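Local coordinates for protein Emp47p (form2) (Saccharomyces cerevisiae, PDB 2A6Z) that acts as a calcium-independent lectin-type cargo receptor, involved in the secretion of glycoproteins and required for exit of EMP46 from the endoplasmic reticulum, at residues V103-L111 with L122-V133. Numbering follows the deposited sequence.
Sequences VNYDGLQLL and LRGQLNDGQKPV
Three hydrogen-bonded antiparallel pairs, G107 with N127, Q109 with Q125 and L111 with R123, give the backbone evidence: each bonds in both directions. The Q109 N to Q125 O bond is nearly straight (174°), whereas N127 N to G107 O is the longest of the six at 3.2 Å. The axes of 108-111 and 122-128 approach to 4.6 Å.

The side chain of N127, itself a member of the ladder, adds a polar link to the loop residue Y105. The N127 chi1 of -167° sets CG opposite the backbone N and brings the amide beside the carbonyl of Y105; ND2 donates to Y105 O at 2.8 Å, in the carbonyl plane but bent at hydrogen (130°). The same ND2 donates to K131 O at 3.0 Å, tying the turn after the strand to its end. Further along, V133 N bonds to V103 O.

In side-chain packing, N127 CB sits over one face of the Y105 ring, 3.6 Å from its centroid, a CH-pi contact; W85 meets that ring edge-to-face. Q109 and Q125 lie side by side, Q109 OE1 3.4 Å from Q125 CG; Q109 NE2 is hydrogen-bonded to S83 OG, and the Q125 amide to S142 OG through OE1 and to I138 O through NE2.

This is the beta hairpin of strands 108-113 and 121-128 in one sheet of the legume-like lectin beta sandwich.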
ATOM      1  N   VAL A 103      -5.451  -1.519 -12.500  1.00  8.36           N
ATOM      2  CA  VAL A 103      -4.644  -0.732 -13.446  1.00  8.48           C
ATOM      3  C   VAL A 103      -5.305   0.527 -13.924  1.00  9.06           C
ATOM      4  O   VAL A 103      -4.641   1.458 -14.386  1.00 10.16           O
ATOM      5  CB  VAL A 103      -4.236  -1.656 -14.642  1.00  9.71           C
ATOM      6  CG1 VAL A 103      -5.404  -1.936 -15.579  1.00 10.89           C
ATOM      7  CG2 VAL A 103      -3.071  -1.070 -15.449  1.00 10.60           C
ATOM      8  N   ASN A 104      -6.622   0.622 -13.789  1.00  9.85           N
ATOM      9  CA  ASN A 104      -7.425   1.770 -14.161  1.00 11.65           C
ATOM     10  C   ASN A 104      -8.001   2.421 -12.933  1.00 10.15           C
ATOM     11  O   ASN A 104      -9.169   2.782 -12.927  1.00 12.72           O
ATOM     12  CB  ASN A 104      -8.594   1.156 -14.972  1.00 17.38           C
ATOM     13  CG  ASN A 104      -9.401   0.150 -14.086  1.00 28.10           C
ATOM     14  OD1 ASN A 104      -8.958  -0.569 -13.131  1.00 19.95           O
ATOM     15  ND2 ASN A 104     -10.727   0.061 -14.340  1.00 45.28           N
ATOM     16  N   TYR A 105      -7.174   2.554 -11.894  1.00 10.51           N
ATOM     17  CA  TYR A 105      -7.668   3.143 -10.609  1.00  9.62           C
ATOM     18  C   TYR A 105      -7.910   4.631 -10.739  1.00  8.80           C
ATOM     19  O   TYR A 105      -7.362   5.293 -11.616  1.00  9.84           O
ATOM     20  CB  TYR A 105      -6.629   2.818  -9.528  1.00  8.67           C
ATOM     21  CG  TYR A 105      -5.320   3.500  -9.726  1.00  7.87           C
ATOM     22  CD1 TYR A 105      -4.977   4.708  -9.090  1.00  7.63           C
ATOM     23  CD2 TYR A 105      -4.344   2.915 -10.570  1.00  8.19           C
ATOM     24  CE1 TYR A 105      -3.760   5.329  -9.278  1.00  7.43           C
ATOM     25  CE2 TYR A 105      -3.115   3.534 -10.778  1.00  7.97           C
ATOM     26  CZ  TYR A 105      -2.838   4.712 -10.137  1.00  7.98           C
ATOM     27  OH  TYR A 105      -1.617   5.356 -10.320  1.00  8.35           O
ATOM     28  N   ASP A 106      -8.705   5.142  -9.781  1.00  9.07           N
ATOM     29  CA  ASP A 106      -8.969   6.567  -9.618  1.00  8.68           C
ATOM     30  C   ASP A 106      -8.526   6.985  -8.239  1.00  7.86           C
ATOM     31  O   ASP A 106      -9.272   6.756  -7.262  1.00  9.08           O
ATOM     32  CB  ASP A 106     -10.493   6.774  -9.778  1.00 11.14           C
ATOM     33  CG  ASP A 106     -10.890   8.228  -9.657  1.00 15.07           C
ATOM     34  OD1 ASP A 106      -9.977   9.091  -9.557  1.00 16.05           O
ATOM     35  OD2 ASP A 106     -12.120   8.464  -9.626  1.00 19.38           O
ATOM     36  N   GLY A 107      -7.326   7.482  -8.080  1.00  7.83           N
ATOM     37  CA  GLY A 107      -6.793   7.806  -6.799  1.00  7.56           C
ATOM     38  C   GLY A 107      -5.261   7.653  -6.801  1.00  6.87           C
ATOM     39  O   GLY A 107      -4.586   8.047  -7.758  1.00  7.51           O
ATOM     40  N   LEU A 108      -4.745   7.110  -5.701  1.00  6.73           N
ATOM     41  CA  LEU A 108      -3.337   7.024  -5.389  1.00  6.41           C
ATOM     42  C   LEU A 108      -2.868   5.581  -5.269  1.00  6.16           C
ATOM     43  O   LEU A 108      -3.493   4.744  -4.565  1.00  7.04           O
ATOM     44  CB  LEU A 108      -3.097   7.717  -4.025  1.00  6.49           C
ATOM     45  CG  LEU A 108      -1.668   7.653  -3.453  1.00  6.59           C
ATOM     46  CD1 LEU A 108      -0.704   8.465  -4.336  1.00  7.53           C
ATOM     47  CD2 LEU A 108      -1.691   8.144  -2.015  1.00  7.65           C
ATOM     48  N   GLN A 109      -1.736   5.288  -5.919  1.00  5.99           N
ATOM     49  CA  GLN A 109      -1.000   4.066  -5.722  1.00  5.87           C
ATOM     50  C   GLN A 109       0.376   4.431  -5.135  1.00  5.65           C
ATOM     51  O   GLN A 109       1.074   5.288  -5.682  1.00  6.60           O
ATOM     52  CB  GLN A 109      -0.794   3.360  -7.077  1.00  6.46           C
ATOM     53  CG  GLN A 109       0.020   2.076  -6.985  1.00  7.48           C
ATOM     54  CD  GLN A 109       0.664   1.655  -8.304  1.00  6.28           C
ATOM     55  OE1 GLN A 109       0.751   2.406  -9.256  1.00  7.70           O
ATOM     56  NE2 GLN A 109       1.102   0.423  -8.364  1.00  7.68           N
ATOM     57  N   LEU A 110       0.762   3.741  -4.069  1.00  5.35           N
ATOM     58  CA  LEU A 110       2.157   3.841  -3.556  1.00  5.26           C
ATOM     59  C   LEU A 110       2.810   2.500  -3.857  1.00  5.47           C
ATOM     60  O   LEU A 110       2.349   1.469  -3.356  1.00  7.11           O
ATOM     61  CB  LEU A 110       2.191   4.111  -2.054  1.00  6.07           C
ATOM     62  CG  LEU A 110       1.523   5.401  -1.628  1.00  6.17           C
ATOM     63  CD1 LEU A 110       1.546   5.547  -0.109  1.00  9.53           C
ATOM     64  CD2 LEU A 110       2.185   6.624  -2.246  1.00  6.65           C
ATOM     65  N   LEU A 111       3.864   2.544  -4.661  1.00  5.41           N
ATOM     66  CA  LEU A 111       4.531   1.322  -5.115  1.00  5.64           C
ATOM     67  C   LEU A 111       5.906   1.210  -4.463  1.00  5.07           C
ATOM     68  O   LEU A 111       6.722   2.148  -4.591  1.00  5.52           O
ATOM     69  CB  LEU A 111       4.711   1.349  -6.637  1.00  6.56           C
ATOM     70  CG  LEU A 111       5.524   0.179  -7.222  1.00  6.47           C
ATOM     71  CD1 LEU A 111       4.832  -1.160  -7.002  1.00  6.99           C
ATOM     72  CD2 LEU A 111       5.724   0.428  -8.722  1.00  8.28           C
ATOM     73  N   LEU A 122      10.233   3.887  -3.025  1.00  5.10           N
ATOM     74  CA  LEU A 122       8.800   4.103  -2.784  1.00  4.85           C
ATOM     75  C   LEU A 122       8.392   5.210  -3.714  1.00  4.99           C
ATOM     76  O   LEU A 122       8.951   6.311  -3.688  1.00  5.91           O
ATOM     77  CB  LEU A 122       8.549   4.439  -1.298  1.00  4.83           C
ATOM     78  CG  LEU A 122       7.032   4.461  -0.951  0.67  4.93           C
ATOM     79  CD1 LEU A 122       6.914   4.275   0.563  0.67  7.60           C
ATOM     80  CD2 LEU A 122       6.311   5.754  -1.338  0.67  4.69           C
ATOM     81  N   ARG A 123       7.379   4.949  -4.534  1.00  5.12           N
ATOM     82  CA  ARG A 123       6.927   5.889  -5.541  1.00  5.51           C
ATOM     83  C   ARG A 123       5.433   6.146  -5.383  1.00  5.05           C
ATOM     84  O   ARG A 123       4.638   5.230  -5.103  1.00  6.46           O
ATOM     85  CB  ARG A 123       7.149   5.308  -6.945  1.00  6.50           C
ATOM     86  CG  ARG A 123       8.626   5.273  -7.333  1.00  7.64           C
ATOM     87  CD  ARG A 123       8.884   4.324  -8.522  1.00  7.03           C
ATOM     88  NE  ARG A 123      10.352   4.399  -8.873  1.00  6.71           N
ATOM     89  CZ  ARG A 123      10.895   5.270  -9.691  1.00  7.28           C
ATOM     90  NH1 ARG A 123      10.159   6.208 -10.316  1.00  7.72           N
ATOM     91  NH2 ARG A 123      12.222   5.208  -9.905  1.00  7.84           N
ATOM     92  N   GLY A 124       5.049   7.385  -5.648  1.00  5.57           N
ATOM     93  CA  GLY A 124       3.607   7.747  -5.744  1.00  6.33           C
ATOM     94  C   GLY A 124       3.211   7.846  -7.209  1.00  5.67           C
ATOM     95  O   GLY A 124       3.903   8.437  -8.042  1.00  6.42           O
ATOM     96  N   GLN A 125       2.050   7.266  -7.480  1.00  6.06           N
ATOM     97  CA  GLN A 125       1.457   7.265  -8.798  1.00  6.22           C
ATOM     98  C   GLN A 125      -0.024   7.738  -8.682  1.00  6.53           C
ATOM     99  O   GLN A 125      -0.683   7.372  -7.683  1.00  6.86           O
ATOM    100  CB  GLN A 125       1.445   5.878  -9.465  1.00  6.95           C
ATOM    101  CG  GLN A 125       2.751   5.094  -9.317  1.00  7.50           C
ATOM    102  CD  GLN A 125       3.968   5.547 -10.069  1.00  6.71           C
ATOM    103  OE1 GLN A 125       5.065   5.547  -9.513  1.00  7.68           O
ATOM    104  NE2 GLN A 125       3.814   5.896 -11.358  1.00  7.63           N
ATOM    105  N   LEU A 126      -0.493   8.471  -9.664  1.00  6.50           N
ATOM    106  CA  LEU A 126      -1.899   8.940  -9.671  1.00  7.24           C
ATOM    107  C   LEU A 126      -2.540   8.528 -10.984  1.00  7.41           C
ATOM    108  O   LEU A 126      -1.911   8.499 -12.026  1.00  9.04           O
ATOM    109  CB  LEU A 126      -1.956  10.463  -9.618  1.00  8.20           C
ATOM    110  CG  LEU A 126      -1.444  11.051  -8.308  1.00 10.49           C
ATOM    111  CD1 LEU A 126      -1.030  12.489  -8.517  1.00 13.79           C
ATOM    112  CD2 LEU A 126      -2.474  10.822  -7.179  1.00 10.93           C
ATOM    113  N   ASN A 127      -3.842   8.251 -10.900  1.00  8.29           N
ATOM    114  CA  ASN A 127      -4.646   8.043 -12.116  1.00  9.12           C
ATOM    115  C   ASN A 127      -6.065   8.463 -11.788  1.00  8.91           C
ATOM    116  O   ASN A 127      -6.488   8.457 -10.625  1.00  8.80           O
ATOM    117  CB  ASN A 127      -4.569   6.582 -12.531  1.00  9.11           C
ATOM    118  CG  ASN A 127      -5.114   6.358 -13.956  1.00  9.96           C
ATOM    119  OD1 ASN A 127      -4.747   7.088 -14.885  1.00 12.69           O
ATOM    120  ND2 ASN A 127      -5.938   5.341 -14.076  1.00 10.85           N
ATOM    121  N   ASP A 128      -6.831   8.810 -12.824  1.00 10.48           N
ATOM    122  CA  ASP A 128      -8.173   9.355 -12.632  1.00 11.12           C
ATOM    123  C   ASP A 128      -9.276   8.395 -13.050  1.00 11.70           C
ATOM    124  O   ASP A 128     -10.439   8.805 -13.203  1.00 14.15           O
ATOM    125  CB  ASP A 128      -8.339  10.703 -13.378  1.00 13.13           C
ATOM    126  CG  ASP A 128      -8.221  10.592 -14.869  1.00 14.08           C
ATOM    127  OD1 ASP A 128      -8.186   9.425 -15.381  1.00 14.29           O
ATOM    128  OD2 ASP A 128      -8.238  11.627 -15.568  1.00 21.10           O
ATOM    129  N   GLY A 129      -8.936   7.147 -13.308  1.00 11.65           N
ATOM    130  CA  GLY A 129      -9.950   6.122 -13.631  1.00 12.84           C
ATOM    131  C   GLY A 129     -10.414   6.126 -15.050  1.00 14.18           C
ATOM    132  O   GLY A 129     -11.231   5.259 -15.412  1.00 18.04           O
ATOM    133  N   GLN A 130      -9.926   7.018 -15.887  1.00 13.24           N
ATOM    134  CA  GLN A 130     -10.434   7.051 -17.280  1.00 15.43           C
ATOM    135  C   GLN A 130      -9.731   6.016 -18.130  1.00 16.83           C
ATOM    136  O   GLN A 130     -10.325   5.411 -19.058  1.00 20.66           O
ATOM    137  CB  GLN A 130     -10.283   8.457 -17.816  1.00 20.59           C
ATOM    138  CG  GLN A 130     -11.183   9.500 -17.150  1.00 23.21           C
ATOM    139  CD  GLN A 130     -10.948  10.861 -17.789  1.00 30.84           C
ATOM    140  OE1 GLN A 130     -10.259  10.965 -18.807  1.00 34.87           O
ATOM    141  NE2 GLN A 130     -11.514  11.904 -17.213  1.00 47.10           N
ATOM    142  N   LYS A 131      -8.464   5.777 -17.930  1.00 18.44           N
ATOM    143  CA  LYS A 131      -7.739   4.806 -18.774  1.00 18.04           C
ATOM    144  C   LYS A 131      -6.836   3.983 -17.880  1.00 16.86           C
ATOM    145  O   LYS A 131      -6.311   4.428 -16.878  1.00 18.37           O
ATOM    146  CB  LYS A 131      -6.891   5.590 -19.784  1.00 21.97           C
ATOM    147  CG  LYS A 131      -7.648   6.176 -20.988  1.00 28.15           C
ATOM    148  CD  LYS A 131      -6.715   6.953 -21.911  1.00 38.58           C
ATOM    149  CE  LYS A 131      -7.407   8.078 -22.687  1.00 42.02           C
ATOM    150  NZ  LYS A 131      -6.613   9.340 -22.730  1.00 44.45           N
ATOM    151  N   PRO A 132      -6.472   2.785 -18.276  1.00 16.09           N
ATOM    152  CA  PRO A 132      -5.379   2.098 -17.567  1.00 14.40           C
ATOM    153  C   PRO A 132      -4.082   2.894 -17.726  1.00 13.78           C
ATOM    154  O   PRO A 132      -3.753   3.499 -18.730  1.00 15.99           O
ATOM    155  CB  PRO A 132      -5.334   0.758 -18.321  1.00 15.63           C
ATOM    156  CG  PRO A 132      -5.725   1.188 -19.716  1.00 24.66           C
ATOM    157  CD  PRO A 132      -6.965   2.014 -19.428  1.00 20.42           C
ATOM    158  N   VAL A 133      -3.288   2.865 -16.623  1.00 11.64           N
ATOM    159  CA  VAL A 133      -1.933   3.420 -16.741  1.00 12.08           C
ATOM    160  C   VAL A 133      -1.086   2.528 -17.672  1.00 13.16           C
ATOM    161  O   VAL A 133      -1.306   1.329 -17.857  1.00 16.33           O
ATOM    162  CB  VAL A 133      -1.308   3.579 -15.378  1.00 11.27           C
ATOM    163  CG1 VAL A 133      -2.153   4.442 -14.431  1.00 11.80           C
ATOM    164  CG2 VAL A 133      -1.078   2.223 -14.716  1.00 12.75           C
TER